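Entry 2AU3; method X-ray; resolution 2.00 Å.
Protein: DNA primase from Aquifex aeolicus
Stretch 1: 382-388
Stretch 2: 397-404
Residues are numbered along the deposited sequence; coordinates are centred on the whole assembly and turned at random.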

# COMPACT_ATOMS: atom_id res chain seq x y z
N ARG A 382 -23.00 -11.38 -20.57
CA ARG A 382 -23.30 -10.18 -19.80
C ARG A 382 -23.42 -8.96 -20.72
O ARG A 382 -24.39 -8.19 -20.63
CB ARG A 382 -22.21 -9.93 -18.76
CG ARG A 382 -22.43 -8.68 -17.88
CD ARG A 382 -23.65 -8.77 -16.95
NE ARG A 382 -23.73 -7.65 -16.01
CZ ARG A 382 -24.87 -7.09 -15.61
NH1 ARG A 382 -26.04 -7.52 -16.10
NH2 ARG A 382 -24.85 -6.08 -14.75
N ARG A 383 -22.45 -8.82 -21.63
CA ARG A 383 -22.50 -7.73 -22.60
C ARG A 383 -23.88 -7.65 -23.25
O ARG A 383 -24.51 -6.60 -23.21
CB ARG A 383 -21.41 -7.87 -23.65
CG ARG A 383 -21.23 -6.62 -24.53
CD ARG A 383 -20.11 -6.71 -25.54
NE ARG A 383 -19.75 -5.39 -26.05
CZ ARG A 383 -19.68 -5.06 -27.35
NH1 ARG A 383 -19.95 -5.96 -28.29
NH2 ARG A 383 -19.35 -3.82 -27.70
N PHE A 384 -24.35 -8.79 -23.79
CA PHE A 384 -25.61 -8.85 -24.53
C PHE A 384 -26.84 -8.47 -23.70
O PHE A 384 -27.76 -7.80 -24.19
CB PHE A 384 -25.81 -10.24 -25.15
CG PHE A 384 -27.12 -10.39 -25.86
CD1 PHE A 384 -27.24 -10.03 -27.20
CD2 PHE A 384 -28.24 -10.87 -25.19
CE1 PHE A 384 -28.46 -10.16 -27.87
CE2 PHE A 384 -29.46 -11.01 -25.85
CZ PHE A 384 -29.57 -10.65 -27.20
N ALA A 385 -26.88 -8.97 -22.47
CA ALA A 385 -27.98 -8.70 -21.54
C ALA A 385 -28.06 -7.22 -21.24
O ALA A 385 -29.15 -6.65 -21.15
CB ALA A 385 -27.78 -9.47 -20.26
N LEU A 386 -26.89 -6.59 -21.10
CA LEU A 386 -26.84 -5.16 -20.85
C LEU A 386 -27.33 -4.41 -22.09
O LEU A 386 -28.15 -3.49 -21.97
CB LEU A 386 -25.44 -4.71 -20.41
CG LEU A 386 -25.03 -5.17 -19.00
CD1 LEU A 386 -23.51 -5.00 -18.74
CD2 LEU A 386 -25.86 -4.49 -17.90
N ALA A 387 -26.87 -4.82 -23.27
CA ALA A 387 -27.32 -4.20 -24.50
C ALA A 387 -28.82 -4.37 -24.66
O ALA A 387 -29.52 -3.43 -24.99
CB ALA A 387 -26.57 -4.76 -25.71
N SER A 388 -29.32 -5.58 -24.39
CA SER A 388 -30.75 -5.87 -24.53
C SER A 388 -31.60 -4.96 -23.66
O SER A 388 -32.61 -4.45 -24.12
CB SER A 388 -31.05 -7.34 -24.22
OG SER A 388 -30.34 -8.18 -25.10
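Stretch 2 397-404: PMEILLMK

Packing of residues 397-404 against the helical segment 382-388 in the DNA primase of Aquifex aeolicus. Stretch 1 is helical throughout and belongs to a longer helix that extends past both of its ends. Stretch 2 opens at Pro397, the N-cap residue (phi/psi -57/138), makes a short helical turn over 398-401, and leaves helical geometry at Leu402 (-90/6). Met403 then adopts a positive phi (56/38), and Lys404 is extended (-79/114). Backbone hydrogen bonds hold this compact fold together: Ile400 N to Pro397 O (2.9 Å), Leu401 N to Pro397 O (3.2 Å), Leu402 N to Met398 O (2.9 Å) and, across the turn at the end, Lys404 N to Glu399 O (2.9 Å).

The two backbones come nearest at Ala387 and Leu401, whose CA atoms are 6.3 Å apart. The short turn 398-402 runs roughly opposite to the helix, from Met398 near Ser388 to Leu402 and Met403 near Arg383. So close an approach fits the small side chain at the centre of the contact: Ala387 points its CB toward stretch 2, and the shallow place left by this lone methyl is filled from several directions. The methyl CE of Met398 comes to 3.5 Å from Ala387 CB, Leu402 CD2 lies 3.8 Å from the same CB, and Leu401 CB stands 4.5 Å from it. Leu401, itself directed toward stretch 1 and buried, also brings its CD1 to 3.4 Å from Ala387 O, so that its branch rests against the helix backbone.

Met398 leaves its backbone sideways, but its side chain folds through three m torsions (-78°, -60°, -64°) and its end reaches stretch 1. Its CE fits between Ala387 and Phe384, 4.0 Å from Phe384 CE1, meeting the ring obliquely. Its sulfur lies near the backbone of Ser388, with SD 4.0 Å from Ser388 N. That amide is already hydrogen-bonded to Phe384 O (2.7 Å), and Ser388 OG turns back to give a second hydrogen bond to the same Phe384 O (2.8 Å); the CB of Ser388 points away from stretch 2, and the serine adds little to the contact.

One helical turn before Ala387, Arg383 supplies a long, extended bump. Its first three torsions are all t, and although its CB sets out sideways, the guanidinium arrives beside Leu402 and Met403. Leu402 CD2 lies over one face of the guanidinium, 3.8 Å from Arg383 NH1, and this methyl thus occupies the notch between Arg383 and Ala387. Met403 CE sits at the guanidinium edge, near its plane, 4.4 Å from Arg383 NH2, while Leu401 O is more loosely placed, 4.5 Å from Arg383 NH2. The NE of Arg383 is hydrogen-bonded elsewhere in the structure.

No hydrogen bond crosses between the stretches. The contact buries 338 Å² in all and depends on fit: methyl groups of Met398 and Leu402 settle around Ala387, flanked by Phe384 and Arg383. Ala385, whose CB points away, takes no part, and the side chains of Arg382 and Leu386 lie out of reach.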

# COMPACT_ATOMS: atom_id res chain seq x y z
N PRO A 397 -31.12 0.93 -31.45
CA PRO A 397 -30.89 -0.33 -32.18
C PRO A 397 -29.69 -1.11 -31.64
O PRO A 397 -28.66 -0.52 -31.31
CB PRO A 397 -30.65 0.13 -33.62
CG PRO A 397 -31.35 1.46 -33.71
CD PRO A 397 -31.13 2.09 -32.36
N MET A 398 -29.85 -2.43 -31.53
CA MET A 398 -28.81 -3.31 -31.03
C MET A 398 -27.46 -3.11 -31.74
O MET A 398 -26.39 -3.27 -31.13
CB MET A 398 -29.28 -4.77 -31.12
CG MET A 398 -30.25 -5.18 -30.01
SD MET A 398 -29.54 -5.00 -28.32
CE MET A 398 -28.22 -6.19 -28.40
N GLU A 399 -27.52 -2.74 -33.01
CA GLU A 399 -26.32 -2.57 -33.82
C GLU A 399 -25.59 -1.25 -33.53
O GLU A 399 -24.38 -1.14 -33.77
CB GLU A 399 -26.63 -2.74 -35.33
CG GLU A 399 -28.09 -2.49 -35.76
CD GLU A 399 -29.06 -3.60 -35.34
OE1 GLU A 399 -28.90 -4.76 -35.79
OE2 GLU A 399 -30.00 -3.30 -34.55
N ILE A 400 -26.30 -0.26 -32.98
CA ILE A 400 -25.67 0.96 -32.47
C ILE A 400 -24.94 0.67 -31.15
O ILE A 400 -23.77 1.02 -30.98
CB ILE A 400 -26.74 2.09 -32.23
CG1 ILE A 400 -27.41 2.54 -33.55
CG2 ILE A 400 -26.13 3.27 -31.45
CD1 ILE A 400 -26.43 2.88 -34.70
N LEU A 401 -25.64 -0.01 -30.24
CA LEU A 401 -25.10 -0.37 -28.94
C LEU A 401 -23.91 -1.33 -29.00
O LEU A 401 -23.00 -1.25 -28.17
CB LEU A 401 -26.20 -0.97 -28.06
CG LEU A 401 -27.44 -0.10 -27.81
CD1 LEU A 401 -28.47 -0.89 -26.99
CD2 LEU A 401 -27.07 1.22 -27.12
N LEU A 402 -23.91 -2.24 -29.96
CA LEU A 402 -22.81 -3.20 -30.10
C LEU A 402 -21.69 -2.68 -31.01
O LEU A 402 -20.72 -3.40 -31.29
CB LEU A 402 -23.34 -4.55 -30.57
CG LEU A 402 -24.24 -5.27 -29.57
CD1 LEU A 402 -24.44 -6.73 -29.97
CD2 LEU A 402 -23.66 -5.19 -28.14
N MET A 403 -21.81 -1.41 -31.42
CA MET A 403 -20.82 -0.73 -32.26
C MET A 403 -20.55 -1.49 -33.57
O MET A 403 -19.40 -1.53 -34.05
CB MET A 403 -19.53 -0.41 -31.48
CG MET A 403 -19.60 0.93 -30.70
SD MET A 403 -18.06 1.47 -29.85
CE MET A 403 -17.82 0.15 -28.70
N LYS A 404 -21.61 -2.07 -34.13
CA LYS A 404 -21.58 -2.75 -35.43
C LYS A 404 -21.63 -1.73 -36.56
O LYS A 404 -22.64 -1.05 -36.76
CB LYS A 404 -22.77 -3.71 -35.57
CG LYS A 404 -23.14 -4.46 -34.30
CD LYS A 404 -23.82 -5.79 -34.61
CE LYS A 404 -23.58 -6.81 -33.51
NZ LYS A 404 -22.58 -7.84 -33.86